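PDB 4NNB: OBCA, Oxalate Biosynthetic Component A from Burkholderia glumae, which is a bacterial enzyme combining an N-terminal domain of its own family with a TIM-barrel domain, modelled with magnesium and oxaloacetate. Local coordinates for residues A113-N125 and E170-W183. Sequence-based numbering, arbitrary orientation.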
ATOM      1  N   ALA A 113       4.327 -26.449  12.938  1.00 48.35           N
ATOM      2  CA  ALA A 113       3.913 -25.323  12.111  1.00 42.24           C
ATOM      3  C   ALA A 113       5.053 -24.852  11.224  1.00 42.01           C
ATOM      4  O   ALA A 113       5.635 -23.788  11.442  1.00 41.85           O
ATOM      5  CB  ALA A 113       3.404 -24.166  12.981  1.00 42.77           C
ATOM      6  N   HIS A 114       5.382 -25.657  10.225  1.00 39.94           N
ATOM      7  CA  HIS A 114       6.355 -25.241   9.228  1.00 38.80           C
ATOM      8  C   HIS A 114       5.927 -25.705   7.845  1.00 39.15           C
ATOM      9  O   HIS A 114       5.015 -26.526   7.702  1.00 38.31           O
ATOM     10  CB  HIS A 114       7.779 -25.688   9.592  1.00 42.50           C
ATOM     11  CG  HIS A 114       8.092 -27.114   9.252  1.00 44.14           C
ATOM     12  ND1 HIS A 114       7.131 -28.087   9.090  1.00 52.99           N
ATOM     13  CD2 HIS A 114       9.286 -27.728   9.042  1.00 48.41           C
ATOM     14  CE1 HIS A 114       7.714 -29.241   8.800  1.00 50.81           C
ATOM     15  NE2 HIS A 114       9.021 -29.045   8.764  1.00 49.88           N
ATOM     16  N   PHE A 115       6.565 -25.161   6.825  1.00 32.56           N
ATOM     17  CA  PHE A 115       6.241 -25.542   5.468  1.00 31.23           C
ATOM     18  C   PHE A 115       7.562 -25.602   4.734  1.00 33.69           C
ATOM     19  O   PHE A 115       8.012 -24.597   4.179  1.00 29.44           O
ATOM     20  CB  PHE A 115       5.327 -24.509   4.834  1.00 35.79           C
ATOM     21  CG  PHE A 115       4.152 -25.096   4.127  1.00 32.60           C
ATOM     22  CD1 PHE A 115       2.943 -25.245   4.782  1.00 31.16           C
ATOM     23  CD2 PHE A 115       4.250 -25.482   2.804  1.00 33.77           C
ATOM     24  CE1 PHE A 115       1.851 -25.787   4.132  1.00 34.23           C
ATOM     25  CE2 PHE A 115       3.155 -26.020   2.141  1.00 30.62           C
ATOM     26  CZ  PHE A 115       1.955 -26.174   2.811  1.00 34.06           C
ATOM     27  N   PRO A 116       8.200 -26.781   4.762  1.00 32.10           N
ATOM     28  CA  PRO A 116       9.533 -26.977   4.192  1.00 32.58           C
ATOM     29  C   PRO A 116       9.564 -26.591   2.729  1.00 27.73           C
ATOM     30  O   PRO A 116       8.590 -26.794   2.011  1.00 26.74           O
ATOM     31  CB  PRO A 116       9.762 -28.484   4.340  1.00 32.90           C
ATOM     32  CG  PRO A 116       8.875 -28.901   5.469  1.00 33.85           C
ATOM     33  CD  PRO A 116       7.659 -28.021   5.354  1.00 33.73           C
ATOM     34  N   LYS A 117      10.689 -26.041   2.299  1.00 28.18           N
ATOM     35  CA  LYS A 117      10.876 -25.674   0.900  1.00 31.22           C
ATOM     36  C   LYS A 117      10.534 -26.778  -0.123  1.00 30.84           C
ATOM     37  O   LYS A 117       9.867 -26.493  -1.123  1.00 28.94           O
ATOM     38  CB  LYS A 117      12.296 -25.145   0.676  1.00 29.68           C
ATOM     39  CG  LYS A 117      12.604 -24.780  -0.775  1.00 33.58           C
ATOM     40  CD  LYS A 117      13.924 -24.022  -0.846  1.00 35.04           C
ATOM     41  CE  LYS A 117      14.295 -23.659  -2.271  1.00 40.92           C
ATOM     42  NZ  LYS A 117      15.138 -22.421  -2.301  1.00 47.65           N
ATOM     43  N   PRO A 118      10.977 -28.032   0.116  1.00 28.24           N
ATOM     44  CA  PRO A 118      10.609 -29.072  -0.861  1.00 32.03           C
ATOM     45  C   PRO A 118       9.097 -29.287  -1.020  1.00 32.99           C
ATOM     46  O   PRO A 118       8.675 -29.740  -2.090  1.00 32.14           O
ATOM     47  CB  PRO A 118      11.267 -30.343  -0.304  1.00 28.97           C
ATOM     48  CG  PRO A 118      12.362 -29.860   0.596  1.00 33.60           C
ATOM     49  CD  PRO A 118      11.852 -28.561   1.180  1.00 26.44           C
ATOM     50  N   TRP A 119       8.294 -28.976  -0.005  1.00 28.14           N
ATOM     51  CA  TRP A 119       6.847 -29.102  -0.164  1.00 28.47           C
ATOM     52  C   TRP A 119       6.331 -28.115  -1.194  1.00 31.23           C
ATOM     53  O   TRP A 119       5.522 -28.462  -2.057  1.00 30.07           O
ATOM     54  CB  TRP A 119       6.116 -28.855   1.149  1.00 27.25           C
ATOM     55  CG  TRP A 119       6.291 -29.918   2.161  1.00 29.66           C
ATOM     56  CD1 TRP A 119       7.191 -30.951   2.128  1.00 28.71           C
ATOM     57  CD2 TRP A 119       5.556 -30.063   3.374  1.00 26.88           C
ATOM     58  NE1 TRP A 119       7.057 -31.721   3.252  1.00 30.76           N
ATOM     59  CE2 TRP A 119       6.064 -31.197   4.034  1.00 28.23           C
ATOM     60  CE3 TRP A 119       4.526 -29.334   3.974  1.00 30.25           C
ATOM     61  CZ2 TRP A 119       5.569 -31.623   5.263  1.00 29.46           C
ATOM     62  CZ3 TRP A 119       4.036 -29.762   5.189  1.00 33.03           C
ATOM     63  CH2 TRP A 119       4.555 -30.898   5.821  1.00 31.90           C
ATOM     64  N   LEU A 120       6.805 -26.877  -1.097  1.00 29.10           N
ATOM     65  CA  LEU A 120       6.346 -25.816  -1.980  1.00 32.46           C
ATOM     66  C   LEU A 120       6.954 -26.001  -3.358  1.00 33.04           C
ATOM     67  O   LEU A 120       6.373 -25.603  -4.365  1.00 31.96           O
ATOM     68  CB  LEU A 120       6.748 -24.446  -1.414  1.00 33.69           C
ATOM     69  CG  LEU A 120       6.011 -23.966  -0.158  1.00 35.04           C
ATOM     70  CD1 LEU A 120       6.787 -22.846   0.539  1.00 38.62           C
ATOM     71  CD2 LEU A 120       4.639 -23.476  -0.537  1.00 31.33           C
ATOM     72  N   ALA A 121       8.134 -26.606  -3.395  1.00 30.32           N
ATOM     73  CA  ALA A 121       8.851 -26.783  -4.657  1.00 36.75           C
ATOM     74  C   ALA A 121       8.191 -27.860  -5.508  1.00 36.75           C
ATOM     75  O   ALA A 121       8.446 -27.958  -6.707  1.00 40.96           O
ATOM     76  CB  ALA A 121      10.318 -27.114  -4.402  1.00 33.89           C
ATOM     77  N   ALA A 122       7.337 -28.658  -4.871  1.00 35.02           N
ATOM     78  CA  ALA A 122       6.575 -29.706  -5.537  1.00 34.46           C
ATOM     79  C   ALA A 122       5.423 -29.135  -6.365  1.00 39.57           C
ATOM     80  O   ALA A 122       4.720 -29.874  -7.059  1.00 36.28           O
ATOM     81  CB  ALA A 122       6.045 -30.696  -4.505  1.00 33.86           C
ATOM     82  N   LEU A 123       5.233 -27.818  -6.297  1.00 34.99           N
ATOM     83  CA  LEU A 123       4.089 -27.201  -6.943  1.00 34.67           C
ATOM     84  C   LEU A 123       4.498 -26.277  -8.076  1.00 36.69           C
ATOM     85  O   LEU A 123       5.658 -25.882  -8.186  1.00 37.08           O
ATOM     86  CB  LEU A 123       3.273 -26.414  -5.915  1.00 33.83           C
ATOM     87  CG  LEU A 123       2.981 -27.187  -4.634  1.00 33.26           C
ATOM     88  CD1 LEU A 123       2.366 -26.280  -3.582  1.00 31.42           C
ATOM     89  CD2 LEU A 123       2.044 -28.337  -4.954  1.00 33.06           C
ATOM     90  N   SER A 124       3.526 -25.931  -8.911  1.00 35.92           N
ATOM     91  CA  SER A 124       3.708 -24.895  -9.910  1.00 40.75           C
ATOM     92  C   SER A 124       4.041 -23.586  -9.207  1.00 41.28           C
ATOM     93  O   SER A 124       3.640 -23.376  -8.052  1.00 34.82           O
ATOM     94  CB  SER A 124       2.428 -24.715 -10.704  1.00 37.16           C
ATOM     95  OG  SER A 124       1.362 -24.341  -9.854  1.00 40.67           O
ATOM     96  N   ASN A 125       4.768 -22.709  -9.895  1.00 38.89           N
ATOM     97  CA  ASN A 125       5.114 -21.415  -9.325  1.00 39.91           C
ATOM     98  C   ASN A 125       3.883 -20.659  -8.856  1.00 38.78           C
ATOM     99  O   ASN A 125       3.886 -20.072  -7.780  1.00 38.52           O
ATOM    100  CB  ASN A 125       5.916 -20.568 -10.316  1.00 39.80           C
ATOM    101  CG  ASN A 125       7.363 -20.998 -10.405  1.00 49.17           C
ATOM    102  OD1 ASN A 125       7.844 -21.777  -9.580  1.00 50.93           O
ATOM    103  ND2 ASN A 125       8.075 -20.481 -11.405  1.00 53.24           N
ATOM    104  N   GLU A 170      -2.417 -30.970  -7.765  1.00 43.10           N
ATOM    105  CA  GLU A 170      -0.992 -30.960  -8.101  1.00 33.34           C
ATOM    106  C   GLU A 170      -0.166 -31.965  -7.305  1.00 35.59           C
ATOM    107  O   GLU A 170       0.805 -32.519  -7.816  1.00 35.88           O
ATOM    108  CB  GLU A 170      -0.395 -29.554  -7.930  1.00 36.35           C
ATOM    109  CG  GLU A 170      -0.840 -28.554  -8.988  1.00 36.66           C
ATOM    110  CD  GLU A 170       0.063 -27.331  -9.066  1.00 36.68           C
ATOM    111  OE1 GLU A 170      -0.381 -26.299  -9.619  1.00 40.34           O
ATOM    112  OE2 GLU A 170       1.217 -27.398  -8.584  1.00 35.77           O
ATOM    113  N   SER A 171      -0.529 -32.181  -6.048  1.00 33.95           N
ATOM    114  CA  SER A 171       0.294 -33.006  -5.174  1.00 32.11           C
ATOM    115  C   SER A 171      -0.516 -33.550  -4.001  1.00 35.53           C
ATOM    116  O   SER A 171      -0.533 -32.959  -2.917  1.00 33.89           O
ATOM    117  CB  SER A 171       1.504 -32.214  -4.661  1.00 27.78           C
ATOM    118  OG  SER A 171       2.275 -32.992  -3.759  1.00 31.20           O
ATOM    119  N   PRO A 172      -1.202 -34.682  -4.220  1.00 36.79           N
ATOM    120  CA  PRO A 172      -1.938 -35.357  -3.149  1.00 33.42           C
ATOM    121  C   PRO A 172      -1.040 -35.634  -1.950  1.00 29.92           C
ATOM    122  O   PRO A 172      -1.509 -35.611  -0.814  1.00 31.73           O
ATOM    123  CB  PRO A 172      -2.371 -36.678  -3.802  1.00 36.07           C
ATOM    124  CG  PRO A 172      -2.512 -36.340  -5.249  1.00 39.84           C
ATOM    125  CD  PRO A 172      -1.452 -35.293  -5.540  1.00 36.86           C
ATOM    126  N   ALA A 173       0.241 -35.895  -2.199  1.00 29.29           N
ATOM    127  CA  ALA A 173       1.161 -36.198  -1.114  1.00 30.06           C
ATOM    128  C   ALA A 173       1.367 -34.978  -0.211  1.00 28.78           C
ATOM    129  O   ALA A 173       1.575 -35.118   0.997  1.00 27.22           O
ATOM    130  CB  ALA A 173       2.496 -36.687  -1.668  1.00 29.67           C
ATOM    131  N   LEU A 174       1.329 -33.782  -0.799  1.00 30.87           N
ATOM    132  CA  LEU A 174       1.496 -32.569   0.004  1.00 31.49           C
ATOM    133  C   LEU A 174       0.296 -32.415   0.938  1.00 27.74           C
ATOM    134  O   LEU A 174       0.456 -32.113   2.124  1.00 28.42           O
ATOM    135  CB  LEU A 174       1.670 -31.322  -0.879  1.00 25.51           C
ATOM    136  CG  LEU A 174       1.685 -30.005  -0.085  1.00 26.54           C
ATOM    137  CD1 LEU A 174       2.728 -30.061   1.026  1.00 27.93           C
ATOM    138  CD2 LEU A 174       1.922 -28.807  -1.001  1.00 26.38           C
ATOM    139  N   LEU A 175      -0.904 -32.634   0.406  1.00 28.91           N
ATOM    140  CA  LEU A 175      -2.109 -32.541   1.233  1.00 30.60           C
ATOM    141  C   LEU A 175      -2.010 -33.511   2.405  1.00 29.68           C
ATOM    142  O   LEU A 175      -2.298 -33.147   3.555  1.00 28.40           O
ATOM    143  CB  LEU A 175      -3.374 -32.781   0.400  1.00 32.87           C
ATOM    144  CG  LEU A 175      -4.720 -32.549   1.105  1.00 37.97           C
ATOM    145  CD1 LEU A 175      -4.698 -31.289   1.979  1.00 38.13           C
ATOM    146  CD2 LEU A 175      -5.873 -32.476   0.093  1.00 35.99           C
ATOM    147  N   LYS A 176      -1.556 -34.734   2.126  1.00 30.13           N
ATOM    148  CA  LYS A 176      -1.341 -35.706   3.189  1.00 28.46           C
ATOM    149  C   LYS A 176      -0.290 -35.241   4.207  1.00 29.03           C
ATOM    150  O   LYS A 176      -0.515 -35.346   5.411  1.00 28.89           O
ATOM    151  CB  LYS A 176      -0.993 -37.093   2.618  1.00 33.71           C
ATOM    152  CG  LYS A 176      -2.207 -37.835   2.020  1.00 33.58           C
ATOM    153  CD  LYS A 176      -3.264 -38.096   3.103  1.00 34.61           C
ATOM    154  CE  LYS A 176      -4.431 -38.946   2.598  1.00 47.92           C
ATOM    155  NZ  LYS A 176      -5.133 -39.629   3.744  1.00 47.19           N
ATOM    156  N   ASN A 177       0.853 -34.744   3.731  1.00 27.80           N
ATOM    157  CA  ASN A 177       1.864 -34.192   4.637  1.00 29.80           C
ATOM    158  C   ASN A 177       1.280 -33.081   5.519  1.00 28.20           C
ATOM    159  O   ASN A 177       1.605 -32.963   6.706  1.00 27.93           O
ATOM    160  CB  ASN A 177       3.042 -33.604   3.857  1.00 26.56           C
ATOM    161  CG  ASN A 177       3.869 -34.661   3.138  1.00 35.19           C
ATOM    162  OD1 ASN A 177       3.697 -35.863   3.355  1.00 33.90           O
ATOM    163  ND2 ASN A 177       4.779 -34.208   2.277  1.00 31.84           N
ATOM    164  N   MET A 178       0.426 -32.262   4.921  1.00 29.30           N
ATOM    165  CA  MET A 178      -0.203 -31.166   5.651  1.00 29.76           C
ATOM    166  C   MET A 178      -1.139 -31.697   6.736  1.00 29.12           C
ATOM    167  O   MET A 178      -1.135 -31.218   7.878  1.00 27.07           O
ATOM    168  CB  MET A 178      -0.964 -30.256   4.678  1.00 28.27           C
ATOM    169  CG  MET A 178      -0.050 -29.368   3.825  1.00 26.80           C
ATOM    170  SD  MET A 178      -0.945 -28.531   2.501  1.00 30.73           S
ATOM    171  CE  MET A 178      -2.110 -27.537   3.438  1.00 33.94           C
ATOM    172  N   GLU A 179      -1.946 -32.690   6.381  1.00 26.57           N
ATOM    173  CA  GLU A 179      -2.873 -33.253   7.352  1.00 29.46           C
ATOM    174  C   GLU A 179      -2.124 -33.921   8.499  1.00 29.96           C
ATOM    175  O   GLU A 179      -2.540 -33.825   9.651  1.00 31.38           O
ATOM    176  CB  GLU A 179      -3.882 -34.176   6.664  1.00 30.81           C
ATOM    177  CG  GLU A 179      -4.852 -33.374   5.807  1.00 33.54           C
ATOM    178  CD  GLU A 179      -5.601 -34.206   4.791  1.00 37.64           C
ATOM    179  OE1 GLU A 179      -5.237 -35.383   4.584  1.00 36.67           O
ATOM    180  OE2 GLU A 179      -6.552 -33.672   4.188  1.00 35.51           O
ATOM    181  N   GLU A 180      -0.995 -34.558   8.201  1.00 30.78           N
ATOM    182  CA  GLU A 180      -0.183 -35.155   9.263  1.00 32.87           C
ATOM    183  C   GLU A 180       0.416 -34.063  10.145  1.00 32.58           C
ATOM    184  O   GLU A 180       0.673 -34.270  11.334  1.00 29.20           O
ATOM    185  CB  GLU A 180       0.934 -36.023   8.682  1.00 35.91           C
ATOM    186  CG  GLU A 180       1.729 -36.761   9.750  1.00 46.02           C
ATOM    187  CD  GLU A 180       3.046 -37.323   9.241  1.00 55.57           C
ATOM    188  OE1 GLU A 180       3.213 -37.443   8.007  1.00 60.34           O
ATOM    189  OE2 GLU A 180       3.918 -37.642  10.078  1.00 55.57           O
ATOM    190  N   ALA A 181       0.636 -32.890   9.555  1.00 32.06           N
ATOM    191  CA  ALA A 181       1.178 -31.756  10.300  1.00 30.94           C
ATOM    192  C   ALA A 181       0.096 -31.056  11.127  1.00 32.12           C
ATOM    193  O   ALA A 181       0.393 -30.153  11.910  1.00 36.06           O
ATOM    194  CB  ALA A 181       1.859 -30.769   9.353  1.00 33.03           C
ATOM    195  N   GLY A 182      -1.159 -31.455  10.949  1.00 32.99           N
ATOM    196  CA  GLY A 182      -2.226 -30.912  11.775  1.00 34.07           C
ATOM    197  C   GLY A 182      -3.264 -30.086  11.049  1.00 32.36           C
ATOM    198  O   GLY A 182      -4.212 -29.600  11.674  1.00 36.32           O
ATOM    199  N   TRP A 183      -3.106 -29.911   9.741  1.00 31.62           N
ATOM    200  CA  TRP A 183      -4.132 -29.212   8.972  1.00 28.62           C
ATOM    201  C   TRP A 183      -5.390 -30.079   8.925  1.00 35.08           C
ATOM    202  O   TRP A 183      -5.355 -31.213   8.439  1.00 34.21           O
ATOM    203  CB  TRP A 183      -3.641 -28.870   7.560  1.00 27.42           C
ATOM    204  CG  TRP A 183      -2.552 -27.824   7.553  1.00 29.04           C
ATOM    205  CD1 TRP A 183      -1.206 -28.032   7.656  1.00 28.03           C
ATOM    206  CD2 TRP A 183      -2.731 -26.405   7.435  1.00 29.87           C
ATOM    207  NE1 TRP A 183      -0.540 -26.828   7.608  1.00 28.77           N
ATOM    208  CE2 TRP A 183      -1.456 -25.817   7.475  1.00 30.61           C
ATOM    209  CE3 TRP A 183      -3.850 -25.580   7.299  1.00 31.52           C
ATOM    210  CZ2 TRP A 183      -1.271 -24.428   7.392  1.00 30.79           C
ATOM    211  CZ3 TRP A 183      -3.666 -24.205   7.220  1.00 28.18           C
ATOM    212  CH2 TRP A 183      -2.392 -23.646   7.264  1.00 30.00           C
TER
HETATM  213  O   HOH W   1       2.259 -26.832   8.424  1.00 32.50           O
HETATM  214  O   HOH W   2       3.864 -32.538  -7.568  1.00 44.94           O
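Ser124 OG donates to Glu170 OE1 at 2.6 Å and also bonds to Leu127 N, so this N-cap hydroxyl ties the start of helix 125-137 to the carboxylate. Ser124 N reaches the other oxygen, Glu170 OE2, at 2.8 Å with an N-H...O angle of 171°. Both oxygens use their syn lone pairs, a two-pronged grip that should fix the carboxylate's rotation; the Glu170 chain, extended beyond CG, carries it across. On the backbone side, a water donates to both Ala122 O and Glu170 O.

Farther along, the contact is largely apolar. The Trp119 indole lies between Pro116 CD on one face and Asn177 CB on the opposite one, where Asn177 CB stands 3.8 Å from the six-membered ring centroid and 23° off the ring normal, a CH-pi contact. The two methyls of Leu174 part: CD1 meets Trp119 CE3 at 3.5 Å, whereas CD2 packs on Leu123 CD1 at 3.6 Å. Met178 SD approaches the Phe115 ring at its edge, 3.7 Å from CZ, a Met-aromatic contact. A second water connects His114 O with Trp183 NE1.

Helices 117-121 and 172-180 run roughly antiparallel (146°), their axes 10.4 Å apart. Helix 125-137 packs against Phe115 and Leu123, helix 161-170 backs Leu174 and Met178 through Ile167, and strand 114-115 edges a three-stranded antiparallel sheet beside strand 148-149.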